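Local coordinates for protein ofchtiv-allosamidin (Ostrinia furnacalis, PDB 6JMB) that probably hydrolyses chitin as a group IV insect chitinase of glycosyl hydrolase family 18 and here holds the inhibitor allosamidin in its pocket, at residues Trp125-Arg130 / Gln174-Pro179; Gly88-Ser93 / Asp132-Glu137; Val168-Val173 / Thr222-Asn227. All coordinates share one frame; numbering follows the deposited sequence.

Contact 1: Trp125-Arg130 / Gln174-Pro179; sequences WEYPNR and QSYDVP. With AMI (allosamizoline), chain C.
Gln174 meets Asn129 and Arg130 in the loop that follows strand 120-124 of the family 18 TIM barrel. The motif DxxDxDxE ends on Glu126, near the start of this loop, and Glu126 OE2 lies 3.0 Å from N2 of allosamizoline. In family 18 enzymes this is the position of the catalytic acid. The backbone O of Gln174 accepts from Asn129 ND2 at 2.9 Å, with an N-H...O angle of 159°. The bond lies close to the Asn129 amide plane and uses a carbonyl lone pair. The Gln174 side chain crosses that of Arg130 at about a right angle. Its OE1 takes two waters, one shared with Arg130 NE and the other with Asn129 O, while its NE2 turns back to Glu170 O. Ser175 comes next. With OG anti to its own carbonyl carbon (chi1 -66°), it donates to Pro128 O at 2.7 Å. This oxygen belongs to the central peptide of the type II turn Tyr127-Arg130, so the bond probably steadies the turn. OG also accepts from a water bound to Arg130 NH1. Tyr176 brings CE1 to 4.2 Å from Pro128 CD. Its OH reaches the edge of the Tyr127 ring, 3.6 Å from CD1. This hydroxyl is bonded to Ser166 N and donates to a water at 2.7 Å, which in turn donates to Trp125 O.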
ATOM      1  N   TRP A 125      -7.184   8.878  -1.542  1.00  9.50           N
ATOM      2  CA  TRP A 125      -7.455   9.643  -2.751  1.00  9.49           C
ATOM      3  C   TRP A 125      -6.174   9.703  -3.574  1.00 10.25           C
ATOM      4  O   TRP A 125      -5.161  10.235  -3.109  1.00 10.77           O
ATOM      5  CB  TRP A 125      -7.911  11.039  -2.327  1.00  9.86           C
ATOM      6  CG  TRP A 125      -8.038  12.110  -3.391  1.00  9.69           C
ATOM      7  CD1 TRP A 125      -7.839  12.000  -4.745  1.00  9.93           C
ATOM      8  CD2 TRP A 125      -8.408  13.469  -3.149  1.00  9.71           C
ATOM      9  NE1 TRP A 125      -8.064  13.220  -5.354  1.00 10.62           N
ATOM     10  CE2 TRP A 125      -8.406  14.135  -4.394  1.00  9.23           C
ATOM     11  CE3 TRP A 125      -8.738  14.188  -1.996  1.00  9.72           C
ATOM     12  CZ2 TRP A 125      -8.728  15.492  -4.515  1.00 10.00           C
ATOM     13  CZ3 TRP A 125      -9.061  15.532  -2.115  1.00 10.86           C
ATOM     14  CH2 TRP A 125      -9.042  16.173  -3.367  1.00 10.54           C
ATOM     15  N   GLU A 126      -6.210   9.163  -4.791  1.00 10.41           N
ATOM     16  CA  GLU A 126      -5.024   9.093  -5.648  1.00  9.98           C
ATOM     17  C   GLU A 126      -5.249   9.934  -6.907  1.00 10.50           C
ATOM     18  O   GLU A 126      -5.739   9.424  -7.918  1.00 11.25           O
ATOM     19  CB  GLU A 126      -4.679   7.623  -5.962  1.00 11.19           C
ATOM     20  CG  GLU A 126      -4.486   6.805  -4.679  1.00 10.68           C
ATOM     21  CD  GLU A 126      -3.720   5.510  -4.855  1.00 11.30           C
ATOM     22  OE1 GLU A 126      -3.398   5.121  -5.995  1.00 13.38           O
ATOM     23  OE2 GLU A 126      -3.420   4.875  -3.821  1.00 12.53           O
ATOM     24  N   TYR A 127      -4.897  11.227  -6.869  1.00 10.51           N
ATOM     25  CA  TYR A 127      -4.311  11.944  -5.738  1.00 10.19           C
ATOM     26  C   TYR A 127      -4.781  13.383  -5.869  1.00 10.41           C
ATOM     27  O   TYR A 127      -5.113  13.828  -6.972  1.00 10.40           O
ATOM     28  CB  TYR A 127      -2.787  12.002  -5.856  1.00 11.07           C
ATOM     29  CG  TYR A 127      -2.100  10.673  -5.889  1.00 12.53           C
ATOM     30  CD1 TYR A 127      -1.727  10.043  -4.709  1.00 13.15           C
ATOM     31  CD2 TYR A 127      -1.814  10.045  -7.095  1.00 14.39           C
ATOM     32  CE1 TYR A 127      -1.099   8.821  -4.721  1.00 16.88           C
ATOM     33  CE2 TYR A 127      -1.182   8.812  -7.111  1.00 15.46           C
ATOM     34  CZ  TYR A 127      -0.830   8.219  -5.919  1.00 18.34           C
ATOM     35  OH  TYR A 127      -0.193   7.005  -5.914  1.00 36.75           O
ATOM     36  N   PRO A 128      -4.766  14.138  -4.776  1.00  9.79           N
ATOM     37  CA  PRO A 128      -5.035  15.576  -4.886  1.00 10.12           C
ATOM     38  C   PRO A 128      -4.116  16.217  -5.915  1.00 10.64           C
ATOM     39  O   PRO A 128      -2.909  15.950  -5.951  1.00 11.06           O
ATOM     40  CB  PRO A 128      -4.750  16.095  -3.473  1.00 10.24           C
ATOM     41  CG  PRO A 128      -5.001  14.903  -2.587  1.00  9.92           C
ATOM     42  CD  PRO A 128      -4.529  13.718  -3.384  1.00 10.33           C
ATOM     43  N   ASN A 129      -4.709  17.033  -6.790  1.00 10.74           N
ATOM     44  CA  ASN A 129      -3.948  17.831  -7.755  1.00 10.98           C
ATOM     45  C   ASN A 129      -3.169  16.966  -8.746  1.00 12.56           C
ATOM     46  O   ASN A 129      -2.155  17.393  -9.306  1.00 13.34           O
ATOM     47  CB  ASN A 129      -3.046  18.847  -7.045  1.00 11.47           C
ATOM     48  CG  ASN A 129      -2.384  19.824  -7.995  1.00 13.00           C
ATOM     49  OD1 ASN A 129      -2.976  20.251  -8.986  1.00 13.91           O
ATOM     50  ND2 ASN A 129      -1.132  20.167  -7.700  1.00 12.36           N
ATOM     51  N   ARG A 130      -3.625  15.739  -8.990  1.00 11.44           N
ATOM     52  CA  ARG A 130      -2.982  14.879  -9.972  1.00 12.99           C
ATOM     53  C   ARG A 130      -4.033  14.102 -10.748  1.00 11.19           C
ATOM     54  O   ARG A 130      -5.216  14.088 -10.400  1.00 12.91           O
ATOM     55  CB  ARG A 130      -1.980  13.921  -9.320  1.00 12.41           C
ATOM     56  CG  ARG A 130      -0.832  14.634  -8.625  1.00 14.53           C
ATOM     57  CD  ARG A 130       0.130  13.679  -7.968  1.00 15.86           C
ATOM     58  NE  ARG A 130       0.761  12.801  -8.939  1.00 20.25           N
ATOM     59  CZ  ARG A 130       1.437  11.707  -8.610  1.00 18.87           C
ATOM     60  NH1 ARG A 130       1.568  11.366  -7.337  1.00 17.22           N
ATOM     61  NH2 ARG A 130       1.980  10.953  -9.555  1.00 27.76           N
ATOM     62  N   GLN A 174       3.140  17.758  -4.775  1.00 11.06           N
ATOM     63  CA  GLN A 174       2.026  18.061  -5.658  1.00 10.92           C
ATOM     64  C   GLN A 174       0.680  17.952  -4.966  1.00 11.50           C
ATOM     65  O   GLN A 174      -0.288  18.555  -5.440  1.00 11.99           O
ATOM     66  CB  GLN A 174       2.020  17.113  -6.858  1.00 12.82           C
ATOM     67  CG  GLN A 174       3.246  17.232  -7.734  1.00 13.99           C
ATOM     68  CD  GLN A 174       3.214  16.243  -8.882  1.00 16.53           C
ATOM     69  OE1 GLN A 174       2.301  16.266  -9.710  1.00 19.27           O
ATOM     70  NE2 GLN A 174       4.199  15.354  -8.925  1.00 18.54           N
ATOM     71  N   SER A 175       0.589  17.213  -3.857  1.00 10.64           N
ATOM     72  CA  SER A 175      -0.705  16.819  -3.319  1.00  9.93           C
ATOM     73  C   SER A 175      -0.987  17.284  -1.899  1.00 10.60           C
ATOM     74  O   SER A 175      -2.163  17.410  -1.544  1.00 10.93           O
ATOM     75  CB  SER A 175      -0.850  15.288  -3.327  1.00 10.58           C
ATOM     76  OG  SER A 175      -0.880  14.773  -4.651  1.00 11.67           O
ATOM     77  N   TYR A 176       0.032  17.499  -1.060  1.00 10.23           N
ATOM     78  CA  TYR A 176      -0.196  17.558   0.376  1.00  9.90           C
ATOM     79  C   TYR A 176       0.505  18.730   1.033  1.00 10.42           C
ATOM     80  O   TYR A 176       1.641  19.071   0.695  1.00 11.67           O
ATOM     81  CB  TYR A 176       0.319  16.301   1.086  1.00 10.72           C
ATOM     82  CG  TYR A 176      -0.062  15.004   0.420  1.00 10.21           C
ATOM     83  CD1 TYR A 176      -1.393  14.589   0.365  1.00 10.22           C
ATOM     84  CD2 TYR A 176       0.902  14.195  -0.150  1.00  9.63           C
ATOM     85  CE1 TYR A 176      -1.742  13.391  -0.250  1.00 10.90           C
ATOM     86  CE2 TYR A 176       0.568  12.999  -0.766  1.00  9.80           C
ATOM     87  CZ  TYR A 176      -0.751  12.606  -0.817  1.00  9.78           C
ATOM     88  OH  TYR A 176      -1.073  11.421  -1.430  1.00 11.04           O
ATOM     89  N   ASP A 177      -0.169  19.304   2.015  1.00 10.90           N
ATOM     90  CA  ASP A 177       0.489  20.094   3.039  1.00 11.04           C
ATOM     91  C   ASP A 177       0.705  19.165   4.229  1.00 11.08           C
ATOM     92  O   ASP A 177      -0.252  18.804   4.922  1.00 11.90           O
ATOM     93  CB  ASP A 177      -0.363  21.292   3.427  1.00 12.57           C
ATOM     94  CG  ASP A 177       0.259  22.078   4.536  1.00 13.74           C
ATOM     95  OD1 ASP A 177       1.184  22.855   4.237  1.00 13.90           O
ATOM     96  OD2 ASP A 177      -0.138  21.876   5.699  1.00 13.67           O
ATOM     97  N   VAL A 178       1.959  18.748   4.440  1.00 12.64           N
ATOM     98  CA  VAL A 178       2.229  17.661   5.390  1.00 11.46           C
ATOM     99  C   VAL A 178       1.783  17.973   6.812  1.00 11.59           C
ATOM    100  O   VAL A 178       1.124  17.119   7.430  1.00 12.44           O
ATOM    101  CB  VAL A 178       3.696  17.198   5.279  1.00 11.29           C
ATOM    102  CG1 VAL A 178       4.016  16.159   6.350  1.00 12.89           C
ATOM    103  CG2 VAL A 178       3.980  16.638   3.886  1.00 12.69           C
ATOM    104  N   PRO A 179       2.090  19.136   7.394  1.00 11.79           N
ATOM    105  CA  PRO A 179       1.660  19.371   8.782  1.00 12.85           C
ATOM    106  C   PRO A 179       0.155  19.332   8.971  1.00 12.41           C
ATOM    107  O   PRO A 179      -0.318  18.805   9.988  1.00 14.69           O
ATOM    108  CB  PRO A 179       2.260  20.746   9.114  1.00 14.36           C
ATOM    109  CG  PRO A 179       3.415  20.891   8.159  1.00 14.04           C
ATOM    110  CD  PRO A 179       2.960  20.219   6.899  1.00 12.98           C
TER
HETATM  111  C1  AMI C 501      -1.773   1.118  -3.620  1.00 11.03           C
HETATM  112  C2  AMI C 501      -3.203   1.749  -3.861  1.00 10.26           C
HETATM  113  C3  AMI C 501      -3.958   0.685  -4.486  1.00 10.71           C
HETATM  114  C4  AMI C 501      -2.885  -0.134  -5.314  1.00 11.28           C
HETATM  115  C5  AMI C 501      -1.823  -0.263  -4.328  1.00 10.67           C
HETATM  116  C6  AMI C 501      -0.436  -0.657  -4.955  1.00 12.13           C
HETATM  117  C7  AMI C 501      -2.781   1.575  -1.696  1.00 10.95           C
HETATM  118  C8  AMI C 501      -4.134   2.444   0.277  1.00 12.48           C
HETATM  119  C9  AMI C 501      -1.953   1.162   0.686  1.00 11.28           C
HETATM  120  N2  AMI C 501      -3.648   2.080  -2.677  1.00 10.75           N
HETATM  121  N7  AMI C 501      -2.962   1.731  -0.248  1.00 11.24           N
HETATM  122  O3  AMI C 501      -5.017   1.216  -5.281  1.00 11.72           O
HETATM  123  O4  AMI C 501      -3.286  -1.446  -5.687  1.00 10.51           O
HETATM  124  O6  AMI C 501      -0.124   0.271  -5.974  1.00 13.86           O
HETATM  125  O7  AMI C 501      -1.696   0.914  -2.191  1.00 10.96           O
HETATM  126  O   HOH W   1      -3.479  10.328  -0.968  1.00 12.85           O
HETATM  127  O   HOH W   2       0.456  18.147 -10.182  1.00 21.57           O
HETATM  128  O   HOH W   3       1.000  12.893  -5.042  1.00 11.97           O
HETATM  129  O   HOH W   4       1.443  14.309 -11.384  1.00 28.25           O

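Contact 2: Gly88-Ser93 / Asp132-Glu137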
ATOM      1  N   GLY A  88      -9.573   6.907  -9.166  1.00 13.17           N
ATOM      2  CA  GLY A  88      -9.245   8.173  -9.795  1.00 14.04           C
ATOM      3  C   GLY A  88      -9.324   9.355  -8.839  1.00 11.71           C
ATOM      4  O   GLY A  88      -9.454   9.222  -7.629  1.00 12.79           O
ATOM      5  N   SER A  89      -9.251  10.543  -9.426  1.00 11.88           N
ATOM      6  CA  SER A  89      -9.144  11.771  -8.656  1.00 12.01           C
ATOM      7  C   SER A  89     -10.316  12.731  -8.829  1.00 11.56           C
ATOM      8  O   SER A  89     -10.663  13.423  -7.871  1.00 11.62           O
ATOM      9  CB  SER A  89      -7.822  12.481  -8.993  1.00 10.97           C
ATOM     10  OG  SER A  89      -7.654  13.653  -8.226  1.00 11.55           O
ATOM     11  N   ALA A  90     -10.956  12.758 -10.005  1.00 12.12           N
ATOM     12  CA  ALA A  90     -11.954  13.782 -10.320  1.00 12.03           C
ATOM     13  C   ALA A  90     -13.065  13.869  -9.277  1.00 11.86           C
ATOM     14  O   ALA A  90     -13.426  14.963  -8.824  1.00 12.06           O
ATOM     15  CB  ALA A  90     -12.554  13.502 -11.696  1.00 13.67           C
ATOM     16  N   GLN A  91     -13.646  12.730  -8.900  1.00 12.46           N
ATOM     17  CA  GLN A  91     -14.796  12.793  -8.003  1.00 12.35           C
ATOM     18  C   GLN A  91     -14.396  13.299  -6.624  1.00 11.54           C
ATOM     19  O   GLN A  91     -15.167  14.020  -5.978  1.00 11.94           O
ATOM     20  CB  GLN A  91     -15.478  11.432  -7.899  1.00 14.56           C
ATOM     21  CG  GLN A  91     -16.119  10.959  -9.191  1.00 17.53           C
ATOM     22  CD  GLN A  91     -16.537   9.506  -9.129  1.00 21.92           C
ATOM     23  OE1 GLN A  91     -17.729   9.196  -9.138  1.00 20.36           O
ATOM     24  NE2 GLN A  91     -15.563   8.608  -9.067  1.00 23.39           N
ATOM     25  N   TYR A  92     -13.185  12.941  -6.170  1.00 11.00           N
ATOM     26  CA  TYR A  92     -12.678  13.412  -4.882  1.00 11.23           C
ATOM     27  C   TYR A  92     -12.378  14.900  -4.929  1.00 10.80           C
ATOM     28  O   TYR A  92     -12.644  15.627  -3.963  1.00 11.06           O
ATOM     29  CB  TYR A  92     -11.434  12.593  -4.481  1.00 10.66           C
ATOM     30  CG  TYR A  92     -11.807  11.149  -4.273  1.00 11.29           C
ATOM     31  CD1 TYR A  92     -11.857  10.267  -5.343  1.00 11.22           C
ATOM     32  CD2 TYR A  92     -12.196  10.687  -3.025  1.00 12.90           C
ATOM     33  CE1 TYR A  92     -12.267   8.961  -5.172  1.00 13.24           C
ATOM     34  CE2 TYR A  92     -12.603   9.381  -2.843  1.00 12.03           C
ATOM     35  CZ  TYR A  92     -12.632   8.525  -3.919  1.00 11.93           C
ATOM     36  OH  TYR A  92     -13.052   7.225  -3.748  1.00 13.49           O
ATOM     37  N   SER A  93     -11.837  15.368  -6.055  1.00 11.15           N
ATOM     38  CA  SER A  93     -11.587  16.792  -6.246  1.00 10.84           C
ATOM     39  C   SER A  93     -12.886  17.587  -6.185  1.00 12.37           C
ATOM     40  O   SER A  93     -12.964  18.625  -5.516  1.00 12.88           O
ATOM     41  CB  SER A  93     -10.887  16.986  -7.589  1.00 11.48           C
ATOM     42  OG  SER A  93     -10.620  18.351  -7.846  1.00 12.37           O
ATOM     43  N   ASP A 132      -6.840  12.944 -13.021  1.00 13.95           N
ATOM     44  CA  ASP A 132      -7.995  13.660 -13.546  1.00 14.13           C
ATOM     45  C   ASP A 132      -8.593  14.648 -12.550  1.00 13.73           C
ATOM     46  O   ASP A 132      -9.807  14.882 -12.574  1.00 15.02           O
ATOM     47  CB  ASP A 132      -9.047  12.694 -14.107  1.00 14.06           C
ATOM     48  CG  ASP A 132      -9.561  11.707 -13.077  1.00 17.56           C
ATOM     49  OD1 ASP A 132      -8.930  11.573 -12.017  1.00 17.05           O
ATOM     50  OD2 ASP A 132     -10.600  11.059 -13.335  1.00 21.94           O
ATOM     51  N   THR A 133      -7.763  15.250 -11.695  1.00 13.38           N
ATOM     52  CA  THR A 133      -8.217  16.313 -10.809  1.00 12.93           C
ATOM     53  C   THR A 133      -8.999  17.369 -11.581  1.00 13.57           C
ATOM     54  O   THR A 133      -8.673  17.701 -12.725  1.00 15.60           O
ATOM     55  CB  THR A 133      -7.021  16.974 -10.112  1.00 12.12           C
ATOM     56  OG1 THR A 133      -7.475  18.131  -9.402  1.00 13.14           O
ATOM     57  CG2 THR A 133      -5.954  17.406 -11.122  1.00 13.20           C
ATOM     58  N   VAL A 134     -10.040  17.893 -10.945  1.00 13.52           N
ATOM     59  CA  VAL A 134     -10.864  18.938 -11.531  1.00 13.57           C
ATOM     60  C   VAL A 134     -10.407  20.322 -11.092  1.00 15.98           C
ATOM     61  O   VAL A 134     -10.365  21.247 -11.904  1.00 17.79           O
ATOM     62  CB  VAL A 134     -12.349  18.692 -11.183  1.00 14.05           C
ATOM     63  CG1 VAL A 134     -13.216  19.892 -11.554  1.00 17.54           C
ATOM     64  CG2 VAL A 134     -12.852  17.427 -11.857  1.00 15.95           C
ATOM     65  N   HIS A 135     -10.036  20.477  -9.823  1.00 13.75           N
ATOM     66  CA  HIS A 135      -9.714  21.780  -9.259  1.00 15.32           C
ATOM     67  C   HIS A 135      -8.220  22.014  -9.075  1.00 15.08           C
ATOM     68  O   HIS A 135      -7.832  23.063  -8.547  1.00 16.13           O
ATOM     69  CB  HIS A 135     -10.457  21.985  -7.934  1.00 15.49           C
ATOM     70  CG  HIS A 135     -11.945  22.013  -8.083  1.00 15.40           C
ATOM     71  ND1 HIS A 135     -12.599  22.950  -8.856  1.00 18.82           N
ATOM     72  CD2 HIS A 135     -12.909  21.211  -7.569  1.00 15.67           C
ATOM     73  CE1 HIS A 135     -13.901  22.727  -8.806  1.00 19.60           C
ATOM     74  NE2 HIS A 135     -14.116  21.680  -8.028  1.00 17.21           N
ATOM     75  N   GLY A 136      -7.382  21.069  -9.479  1.00 13.45           N
ATOM     76  CA  GLY A 136      -5.952  21.327  -9.503  1.00 14.86           C
ATOM     77  C   GLY A 136      -5.392  21.603  -8.121  1.00 15.28           C
ATOM     78  O   GLY A 136      -5.658  20.877  -7.157  1.00 13.28           O
ATOM     79  N   GLU A 137      -4.606  22.677  -8.017  1.00 14.55           N
ATOM     80  CA  GLU A 137      -3.880  22.962  -6.784  1.00 14.31           C
ATOM     81  C   GLU A 137      -4.802  23.228  -5.604  1.00 14.54           C
ATOM     82  O   GLU A 137      -4.378  23.073  -4.450  1.00 14.37           O
ATOM     83  CB  GLU A 137      -2.936  24.150  -6.978  1.00 19.69           C
ATOM     84  CG  GLU A 137      -1.495  23.745  -7.225  1.00 32.71           C
ATOM     85  CD  GLU A 137      -0.552  24.930  -7.251  1.00 40.07           C
ATOM     86  OE1 GLU A 137      -0.839  25.940  -6.571  1.00 41.00           O
ATOM     87  OE2 GLU A 137       0.478  24.849  -7.954  1.00 40.44           O
TER
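Ser93 OG is gripped by three groups. His135 N donates to it at 3.0 Å (156°), Val134 N adds a weak bond at 3.2 Å, and Asp139 OD1 is bonded to it from beyond the two segments. OG stands anti to its own backbone N (chi1 180°), which carries it out to the 132-137 loop. The loop bends tightly here. Thr133 OG1 accepts from Gly136 N at 2.9 Å, an ST motif, and is also bonded to Asp139 OD2. The two oxygens of Asp139 therefore hold Ser93 and Thr133 side by side. At the other end of the contact, Asp132 OD1 takes two backbone N-H groups. Ser89 N donates to the syn lone pair of Asp132 OD1 at 2.8 Å. The bond from Ala90 N to Asp132 OD1 is weak, at 3.1 Å. A carboxylate at the start of helix 90-97 would probably be favoured by the helix dipole. One apolar pair joins the segments, Ala90 CB 3.9 Å from Val134 CG2. The His135 ring has Val134 CG1, from its own segment, over the centre of one face. Ser93 O lies in the plane of that ring at its edge, 3.3 Å from His135 CD2. Ser89 OG is bonded outside the two segments, to Tyr127 O and Trp125 NE1. The contact thus ties the first turn of helix 90-97 to the loop that runs from strand 120-124 into helix 138-154, with Val134 on Ile94 and His135 on Ala97 extending it along helix 90-97.

Contact 3: Val168-Val173 / Thr222-Asn227; sequences VEEAAV and TLYNVN
Helix 169-175 begins against the loop leading into helix 226-235, and there Val168 and Glu170 meet Tyr224. Val168 CG2 lies 3.8 Å from Tyr224 CD1, and CG1 lies 3.9 Å from Tyr224 CA. The two side chains cross at about a right angle. Glu170 comes to the ring edge at CE1, beside CD1, which Val168 touches. Its chain bends at chi2 (94°), which brings CD into the ring plane at the edge, 3.6 Å from CE1. The carboxylate stands almost upright to the ring, 84° between planes, with OE2 3.3 Å from CE1. Both helices belong to the TIM barrel, and each has its N-cap residue in this contact. Val168 is the one for helix 169-175. Asn225 is the other, and its OD1 caps Asn228 N. Glu170 OE2 also lies 2.9 Å from Thr222 O. Both are acceptors, so the pair is not a hydrogen bond, and the closeness may raise the affinity of the carboxylate for a proton. An alanine in place of Glu170 removes the carboxylate, and a gap would probably open between Tyr224 CE1 and Thr222 O. Further along helix 169-175, Glu169 and Ala172 pack on Tyr232 of helix 226-235.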
ATOM      1  N   VAL A 168       7.453   9.742  -2.464  1.00 11.22           N
ATOM      2  CA  VAL A 168       8.642  10.555  -2.700  1.00 11.42           C
ATOM      3  C   VAL A 168       8.275  12.031  -2.741  1.00 11.73           C
ATOM      4  O   VAL A 168       7.144  12.409  -3.056  1.00 11.15           O
ATOM      5  CB  VAL A 168       9.402  10.122  -3.971  1.00 13.15           C
ATOM      6  CG1 VAL A 168       9.818   8.654  -3.888  1.00 13.40           C
ATOM      7  CG2 VAL A 168       8.589  10.395  -5.224  1.00 14.00           C
ATOM      8  N   GLU A 169       9.268  12.867  -2.434  1.00 11.35           N
ATOM      9  CA  GLU A 169       9.067  14.311  -2.383  1.00 11.39           C
ATOM     10  C   GLU A 169       8.396  14.862  -3.641  1.00 12.14           C
ATOM     11  O   GLU A 169       7.462  15.664  -3.554  1.00 12.10           O
ATOM     12  CB  GLU A 169      10.397  15.013  -2.121  1.00 13.63           C
ATOM     13  CG  GLU A 169      10.246  16.510  -2.011  1.00 14.40           C
ATOM     14  CD  GLU A 169      11.528  17.185  -1.563  1.00 24.26           C
ATOM     15  OE1 GLU A 169      12.521  16.467  -1.311  1.00 24.03           O
ATOM     16  OE2 GLU A 169      11.538  18.429  -1.460  1.00 28.04           O
ATOM     17  N   GLU A 170       8.869  14.474  -4.824  1.00 11.72           N
ATOM     18  CA  GLU A 170       8.334  15.113  -6.031  1.00 12.11           C
ATOM     19  C   GLU A 170       6.862  14.795  -6.231  1.00 13.82           C
ATOM     20  O   GLU A 170       6.128  15.575  -6.853  1.00 14.29           O
ATOM     21  CB  GLU A 170       9.154  14.733  -7.262  1.00 17.66           C
ATOM     22  CG  GLU A 170      10.587  14.901  -6.996  1.00 30.02           C
ATOM     23  CD  GLU A 170      11.162  13.579  -6.543  1.00 38.84           C
ATOM     24  OE1 GLU A 170      10.580  12.994  -5.610  1.00 35.93           O
ATOM     25  OE2 GLU A 170      12.246  13.247  -6.960  1.00 38.13           O
ATOM     26  N   ALA A 171       6.416  13.655  -5.714  1.00 11.61           N
ATOM     27  CA  ALA A 171       4.988  13.350  -5.726  1.00 11.42           C
ATOM     28  C   ALA A 171       4.249  14.055  -4.590  1.00 10.64           C
ATOM     29  O   ALA A 171       3.187  14.658  -4.807  1.00 11.67           O
ATOM     30  CB  ALA A 171       4.763  11.836  -5.641  1.00 13.53           C
ATOM     31  N   ALA A 172       4.807  14.008  -3.382  1.00 11.49           N
ATOM     32  CA  ALA A 172       4.115  14.520  -2.208  1.00 10.29           C
ATOM     33  C   ALA A 172       3.864  16.020  -2.304  1.00 11.72           C
ATOM     34  O   ALA A 172       2.802  16.501  -1.895  1.00 12.21           O
ATOM     35  CB  ALA A 172       4.912  14.183  -0.943  1.00 12.80           C
ATOM     36  N   VAL A 173       4.820  16.781  -2.843  1.00 10.86           N
ATOM     37  CA  VAL A 173       4.646  18.230  -2.901  1.00 11.83           C
ATOM     38  C   VAL A 173       3.533  18.637  -3.855  1.00 10.74           C
ATOM     39  O   VAL A 173       3.033  19.767  -3.774  1.00 13.16           O
ATOM     40  CB  VAL A 173       5.949  18.982  -3.232  1.00 12.34           C
ATOM     41  CG1 VAL A 173       7.027  18.664  -2.203  1.00 14.85           C
ATOM     42  CG2 VAL A 173       6.398  18.667  -4.653  1.00 12.44           C
ATOM     43  N   THR A 222      17.140  13.039  -4.938  1.00 16.56           N
ATOM     44  CA  THR A 222      16.027  13.079  -5.877  1.00 17.06           C
ATOM     45  C   THR A 222      15.595  11.698  -6.354  1.00 14.30           C
ATOM     46  O   THR A 222      14.576  11.587  -7.046  1.00 15.76           O
ATOM     47  CB  THR A 222      16.387  13.937  -7.098  1.00 19.90           C
ATOM     48  OG1 THR A 222      17.388  13.269  -7.881  1.00 20.14           O
ATOM     49  CG2 THR A 222      16.905  15.303  -6.664  1.00 20.46           C
ATOM     50  N   LEU A 223      16.336  10.648  -6.007  1.00 14.21           N
ATOM     51  CA  LEU A 223      16.001   9.315  -6.484  1.00 13.28           C
ATOM     52  C   LEU A 223      14.761   8.786  -5.773  1.00 11.55           C
ATOM     53  O   LEU A 223      14.451   9.171  -4.643  1.00 12.90           O
ATOM     54  CB  LEU A 223      17.176   8.361  -6.258  1.00 12.86           C
ATOM     55  CG  LEU A 223      18.478   8.739  -6.980  1.00 14.75           C
ATOM     56  CD1 LEU A 223      19.625   7.879  -6.466  1.00 15.97           C
ATOM     57  CD2 LEU A 223      18.342   8.596  -8.482  1.00 15.68           C
ATOM     58  N   TYR A 224      14.048   7.890  -6.447  1.00 12.61           N
ATOM     59  CA  TYR A 224      12.823   7.315  -5.889  1.00 10.74           C
ATOM     60  C   TYR A 224      13.197   6.087  -5.070  1.00 11.24           C
ATOM     61  O   TYR A 224      13.345   4.989  -5.611  1.00 13.84           O
ATOM     62  CB  TYR A 224      11.850   6.940  -6.998  1.00 12.29           C
ATOM     63  CG  TYR A 224      11.352   8.079  -7.867  1.00 13.24           C
ATOM     64  CD1 TYR A 224      11.519   9.408  -7.502  1.00 12.90           C
ATOM     65  CD2 TYR A 224      10.707   7.805  -9.068  1.00 18.44           C
ATOM     66  CE1 TYR A 224      11.047  10.437  -8.312  1.00 14.88           C
ATOM     67  CE2 TYR A 224      10.239   8.820  -9.880  1.00 19.23           C
ATOM     68  CZ  TYR A 224      10.413  10.132  -9.496  1.00 20.01           C
ATOM     69  OH  TYR A 224       9.948  11.142 -10.310  1.00 22.72           O
ATOM     70  N   ASN A 225      13.365   6.267  -3.761  1.00 10.50           N
ATOM     71  CA  ASN A 225      13.630   5.135  -2.885  1.00 10.39           C
ATOM     72  C   ASN A 225      12.996   5.377  -1.516  1.00 10.20           C
ATOM     73  O   ASN A 225      12.545   6.481  -1.193  1.00 10.80           O
ATOM     74  CB  ASN A 225      15.124   4.759  -2.845  1.00 11.62           C
ATOM     75  CG  ASN A 225      16.019   5.903  -2.388  1.00 11.40           C
ATOM     76  OD1 ASN A 225      15.796   6.502  -1.339  1.00 11.68           O
ATOM     77  ND2 ASN A 225      17.055   6.192  -3.175  1.00 13.40           N
ATOM     78  N   VAL A 226      12.934   4.302  -0.728  1.00  9.36           N
ATOM     79  CA  VAL A 226      12.218   4.332   0.545  1.00 10.24           C
ATOM     80  C   VAL A 226      12.859   5.329   1.501  1.00 10.59           C
ATOM     81  O   VAL A 226      12.168   6.109   2.167  1.00 10.81           O
ATOM     82  CB  VAL A 226      12.156   2.918   1.150  1.00 11.23           C
ATOM     83  CG1 VAL A 226      11.532   2.955   2.542  1.00 12.14           C
ATOM     84  CG2 VAL A 226      11.385   1.979   0.226  1.00 12.28           C
ATOM     85  N   ASN A 227      14.189   5.310   1.597  1.00  9.99           N
ATOM     86  CA  ASN A 227      14.876   6.216   2.513  1.00 10.63           C
ATOM     87  C   ASN A 227      14.585   7.677   2.175  1.00 10.64           C
ATOM     88  O   ASN A 227      14.287   8.485   3.067  1.00 10.46           O
ATOM     89  CB  ASN A 227      16.379   5.930   2.498  1.00 11.25           C
ATOM     90  CG  ASN A 227      17.174   6.926   3.311  1.00 11.72           C
ATOM     91  OD1 ASN A 227      16.996   7.057   4.524  1.00 13.48           O
ATOM     92  ND2 ASN A 227      18.082   7.625   2.642  1.00 14.67           N
TER

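Contacts 1 and 2 lie 10 Å apart between centres and share the loop after strand 120-124. They meet at Ser89 OG, 2.8 Å from Tyr127 O and 2.9 Å from Trp125 NE1. Contacts 1 and 3 are 13 Å apart between centres and both use helix 169-175. They touch where Arg130 NH1 lies 3.6 Å from Ala171 CB. Contacts 2 and 3 do not touch; their nearest atoms are about 7 Å apart. Contact 1 alone supplies a residue of the allosamizoline pocket, Glu126. Gly88 CA of contact 2 is about 9 Å from the nearest atom of that ligand, and the Val168 side chain of contact 3 about 13 Å.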